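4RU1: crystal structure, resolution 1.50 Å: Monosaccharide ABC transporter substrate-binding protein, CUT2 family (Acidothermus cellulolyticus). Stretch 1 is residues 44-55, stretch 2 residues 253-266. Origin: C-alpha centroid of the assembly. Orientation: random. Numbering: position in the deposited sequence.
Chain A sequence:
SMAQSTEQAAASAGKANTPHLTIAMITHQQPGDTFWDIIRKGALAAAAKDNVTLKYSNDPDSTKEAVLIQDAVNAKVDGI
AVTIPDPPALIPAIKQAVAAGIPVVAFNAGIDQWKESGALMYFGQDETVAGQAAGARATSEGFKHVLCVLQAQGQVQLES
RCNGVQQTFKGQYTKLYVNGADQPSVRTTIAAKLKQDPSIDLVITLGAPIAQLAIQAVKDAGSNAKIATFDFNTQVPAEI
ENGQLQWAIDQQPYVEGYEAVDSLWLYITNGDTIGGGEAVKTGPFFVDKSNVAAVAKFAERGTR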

# COMPACT_ATOMS: atom_id res chain seq x y z
N LEU A 44 3.10 -15.98 -1.81
CA LEU A 44 3.19 -17.44 -1.57
C LEU A 44 2.46 -18.20 -2.65
O LEU A 44 2.88 -19.32 -2.97
CB LEU A 44 2.63 -17.80 -0.16
CG LEU A 44 3.54 -17.32 0.99
CD1 LEU A 44 2.86 -17.44 2.34
CD2 LEU A 44 4.85 -18.11 0.97
N ALA A 45 1.44 -17.59 -3.26
CA ALA A 45 0.69 -18.34 -4.33
C ALA A 45 1.60 -18.47 -5.57
O ALA A 45 1.64 -19.53 -6.25
CB ALA A 45 -0.60 -17.63 -4.69
N ALA A 46 2.38 -17.40 -5.85
CA ALA A 46 3.38 -17.45 -6.91
C ALA A 46 4.52 -18.40 -6.61
O ALA A 46 4.98 -19.16 -7.50
CB ALA A 46 3.98 -16.09 -7.22
N ALA A 47 4.94 -18.36 -5.37
CA ALA A 47 6.15 -19.06 -4.93
C ALA A 47 5.85 -20.58 -5.01
O ALA A 47 6.73 -21.37 -5.46
CB ALA A 47 6.62 -18.55 -3.51
N ALA A 48 4.63 -20.98 -4.60
CA ALA A 48 4.16 -22.37 -4.69
C ALA A 48 4.25 -22.93 -6.13
O ALA A 48 4.55 -24.06 -6.34
CB ALA A 48 2.77 -22.48 -4.15
N LYS A 49 4.02 -22.09 -7.13
CA LYS A 49 3.96 -22.51 -8.54
C LYS A 49 5.32 -22.45 -9.18
O LYS A 49 5.57 -23.13 -10.18
CB LYS A 49 2.94 -21.62 -9.33
CG LYS A 49 1.50 -21.77 -8.83
CD LYS A 49 0.40 -21.20 -9.72
CE LYS A 49 0.69 -19.77 -10.05
NZ LYS A 49 -0.33 -19.06 -10.86
N ASP A 50 6.20 -21.61 -8.64
CA ASP A 50 7.48 -21.30 -9.30
C ASP A 50 8.66 -21.99 -8.65
O ASP A 50 9.82 -21.66 -8.94
CB ASP A 50 7.69 -19.78 -9.27
CG ASP A 50 6.68 -19.04 -10.09
OD1 ASP A 50 5.90 -19.67 -10.83
OD2 ASP A 50 6.59 -17.80 -9.97
N ASN A 51 8.38 -22.89 -7.72
CA ASN A 51 9.46 -23.58 -6.98
C ASN A 51 10.43 -22.60 -6.30
O ASN A 51 11.64 -22.68 -6.41
CB ASN A 51 10.27 -24.57 -7.88
CG ASN A 51 11.00 -25.66 -7.05
OD1 ASN A 51 10.78 -25.81 -5.83
ND2 ASN A 51 11.87 -26.41 -7.72
N VAL A 52 9.83 -21.66 -5.58
CA VAL A 52 10.56 -20.63 -4.86
C VAL A 52 10.41 -20.86 -3.37
O VAL A 52 9.32 -21.06 -2.87
CB VAL A 52 9.97 -19.24 -5.26
CG1 VAL A 52 10.40 -18.13 -4.31
CG2 VAL A 52 10.38 -18.87 -6.67
N THR A 53 11.53 -20.74 -2.66
CA THR A 53 11.47 -20.56 -1.21
C THR A 53 11.46 -19.05 -0.96
O THR A 53 12.40 -18.35 -1.37
CB THR A 53 12.69 -21.24 -0.56
OG1 THR A 53 12.59 -22.66 -0.69
CG2 THR A 53 12.74 -20.88 0.90
N LEU A 54 10.41 -18.57 -0.34
CA LEU A 54 10.17 -17.15 -0.09
C LEU A 54 10.65 -16.85 1.29
O LEU A 54 10.12 -17.42 2.26
CB LEU A 54 8.66 -16.85 -0.21
CG LEU A 54 8.37 -15.34 -0.08
CD1 LEU A 54 8.92 -14.55 -1.24
CD2 LEU A 54 6.87 -15.13 0.06
N LYS A 55 11.64 -15.97 1.38
CA LYS A 55 12.09 -15.47 2.66
C LYS A 55 11.52 -14.07 2.83
O LYS A 55 11.87 -13.15 2.13
CB LYS A 55 13.63 -15.46 2.71
CG LYS A 55 14.26 -16.84 2.65
CD LYS A 55 15.76 -16.78 2.40
CE LYS A 55 16.57 -16.83 3.68
NZ LYS A 55 18.01 -16.47 3.50
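Stretch 2, residues 253-266: PYVEGYEAVDSLWL

Stretch 2 is helical throughout, from Pro253 to Leu266, and lies alongside helix 44-49 of stretch 1, which begins earlier in the chain. The two helices run in broadly the same direction, their axes inclined at 29° and approaching to 7.8 Å, and together the stretches bury 525 Å². The first helix presents the small side chains of Ala45 and Ala46 to the second.

Leu44 points its CA-to-CB bond away from the partner, and contact begins at Ala45, whose CB lies 3.2 Å from Tyr254 OH and 4.3 Å from Tyr258 CD2. Ala46 marks the tightest backbone approach, its CA 5.3 Å from the CA of Tyr258. Its methyl group is held over one face of the Tyr258 ring in a CH-pi contact, with Ala46 CB 4.0 Å from the ring centroid, and also meets the backbone, 3.4 Å from Tyr258 O; on the same methyl, Val261 CG1 packs at 3.8 Å. Ala47 adds a looser contact, CB to Val261 CG1 at 4.3 Å.

Lys49 reaches the Tyr258 ring at its edge, near the ring plane, where NZ donates a hydrogen bond to Tyr258 OH (2.6 Å). At Asp50 the register has advanced to Trp265, with the two CA atoms 6.7 Å apart. Asp50 CB comes within 3.5 Å of Trp265 CD1, and its carboxylate carbon lies over one face of the indole. The same carboxylate meets a second acid: Asp50 OD2 stands 2.5 Å from Asp262 OD1, so one acid is probably protonated.

Asn51, with positive phi and psi, leads into the strand that starts at Val52. Alternate strand residues then face the helix: Val52 CG2 reaches Val261 CG1 at 4.3 Å and Leu54 CD1 reaches Val261 CG2 at 4.0 Å, whereas Thr53 and Lys55 remain out of reach.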

# COMPACT_ATOMS: atom_id res chain seq x y z
N PRO A 253 -3.17 -5.70 -3.52
CA PRO A 253 -1.98 -6.30 -2.90
C PRO A 253 -1.65 -7.70 -3.24
O PRO A 253 -0.45 -8.05 -3.25
CB PRO A 253 -2.26 -6.20 -1.39
CG PRO A 253 -3.75 -6.03 -1.30
CD PRO A 253 -4.12 -5.22 -2.51
N TYR A 254 -2.66 -8.53 -3.50
CA TYR A 254 -2.39 -9.91 -3.87
C TYR A 254 -1.57 -9.93 -5.13
O TYR A 254 -0.62 -10.72 -5.29
CB TYR A 254 -3.68 -10.68 -4.06
CG TYR A 254 -3.58 -12.19 -4.33
CD1 TYR A 254 -3.33 -12.66 -5.63
CD2 TYR A 254 -3.69 -13.16 -3.29
CE1 TYR A 254 -3.25 -14.03 -5.89
CE2 TYR A 254 -3.64 -14.54 -3.56
CZ TYR A 254 -3.44 -14.95 -4.85
OH TYR A 254 -3.45 -16.31 -5.10
N VAL A 255 -1.95 -9.07 -6.08
CA VAL A 255 -1.23 -8.95 -7.35
C VAL A 255 0.19 -8.41 -7.16
O VAL A 255 1.12 -8.82 -7.86
CB VAL A 255 -1.99 -8.15 -8.41
CG1 VAL A 255 -1.21 -7.95 -9.71
CG2 VAL A 255 -3.30 -8.86 -8.70
N GLU A 256 0.32 -7.36 -6.37
CA GLU A 256 1.64 -6.84 -6.06
C GLU A 256 2.61 -7.92 -5.54
O GLU A 256 3.71 -8.06 -6.06
CB GLU A 256 1.58 -5.72 -5.05
CG GLU A 256 0.78 -4.51 -5.56
CD GLU A 256 0.66 -3.39 -4.57
OE1 GLU A 256 1.26 -3.40 -3.47
OE2 GLU A 256 -0.11 -2.43 -4.87
N GLY A 257 2.18 -8.66 -4.53
CA GLY A 257 3.05 -9.72 -3.98
C GLY A 257 3.25 -10.87 -4.92
O GLY A 257 4.36 -11.36 -5.08
N TYR A 258 2.19 -11.27 -5.63
CA TYR A 258 2.29 -12.30 -6.63
C TYR A 258 3.25 -11.97 -7.74
O TYR A 258 4.13 -12.78 -8.14
CB TYR A 258 0.88 -12.66 -7.19
CG TYR A 258 0.90 -13.73 -8.26
CD1 TYR A 258 1.14 -13.39 -9.59
CD2 TYR A 258 0.60 -15.07 -7.96
CE1 TYR A 258 1.14 -14.37 -10.60
CE2 TYR A 258 0.58 -16.04 -8.96
CZ TYR A 258 0.86 -15.70 -10.26
OH TYR A 258 0.77 -16.68 -11.24
N GLU A 259 3.09 -10.79 -8.30
CA GLU A 259 3.94 -10.44 -9.42
C GLU A 259 5.39 -10.17 -9.03
O GLU A 259 6.33 -10.40 -9.85
CB GLU A 259 3.41 -9.23 -10.16
CG GLU A 259 2.04 -9.44 -10.88
CD GLU A 259 2.05 -10.60 -11.91
OE1 GLU A 259 3.14 -10.82 -12.48
OE2 GLU A 259 0.99 -11.19 -12.17
N ALA A 260 5.59 -9.65 -7.82
CA ALA A 260 6.96 -9.45 -7.35
C ALA A 260 7.72 -10.75 -7.47
O ALA A 260 8.82 -10.78 -7.95
CB ALA A 260 6.99 -8.98 -5.90
N VAL A 261 7.08 -11.84 -7.09
CA VAL A 261 7.71 -13.15 -7.13
C VAL A 261 7.75 -13.69 -8.58
O VAL A 261 8.81 -14.13 -9.06
CB VAL A 261 7.08 -14.15 -6.18
CG1 VAL A 261 7.65 -15.54 -6.41
CG2 VAL A 261 7.29 -13.68 -4.77
N ASP A 262 6.61 -13.74 -9.25
CA ASP A 262 6.51 -14.37 -10.57
C ASP A 262 7.31 -13.66 -11.65
O ASP A 262 7.84 -14.33 -12.57
CB ASP A 262 5.03 -14.52 -10.96
CG ASP A 262 4.82 -15.57 -12.01
OD1 ASP A 262 5.13 -16.76 -11.75
OD2 ASP A 262 4.25 -15.29 -13.10
N SER A 263 7.45 -12.35 -11.56
CA SER A 263 8.26 -11.58 -12.45
C SER A 263 9.72 -11.93 -12.29
O SER A 263 10.46 -11.95 -13.28
CB SER A 263 7.97 -10.09 -12.34
OG SER A 263 8.60 -9.50 -11.19
N LEU A 264 10.16 -12.13 -11.04
CA LEU A 264 11.55 -12.58 -10.85
C LEU A 264 11.76 -13.97 -11.46
O LEU A 264 12.81 -14.26 -12.09
CB LEU A 264 11.94 -12.58 -9.36
CG LEU A 264 12.21 -11.22 -8.80
CD1 LEU A 264 12.30 -11.15 -7.27
CD2 LEU A 264 13.54 -10.76 -9.35
N TRP A 265 10.74 -14.80 -11.39
CA TRP A 265 10.83 -16.15 -11.97
C TRP A 265 10.93 -16.01 -13.51
O TRP A 265 11.78 -16.67 -14.11
CB TRP A 265 9.70 -17.08 -11.52
CG TRP A 265 9.59 -18.40 -12.26
CD1 TRP A 265 10.08 -19.61 -11.83
CD2 TRP A 265 8.94 -18.63 -13.51
NE1 TRP A 265 9.74 -20.61 -12.75
CE2 TRP A 265 9.08 -20.01 -13.81
CE3 TRP A 265 8.28 -17.80 -14.43
CZ2 TRP A 265 8.56 -20.57 -14.96
CZ3 TRP A 265 7.76 -18.36 -15.58
CH2 TRP A 265 7.94 -19.73 -15.85
N LEU A 266 10.14 -15.17 -14.15
CA LEU A 266 10.27 -14.94 -15.57
C LEU A 266 11.62 -14.35 -16.00
O LEU A 266 12.23 -14.75 -17.03
CB LEU A 266 9.15 -13.95 -16.03
CG LEU A 266 7.75 -14.46 -16.32
CD1 LEU A 266 6.76 -13.29 -16.42
CD2 LEU A 266 7.77 -15.25 -17.65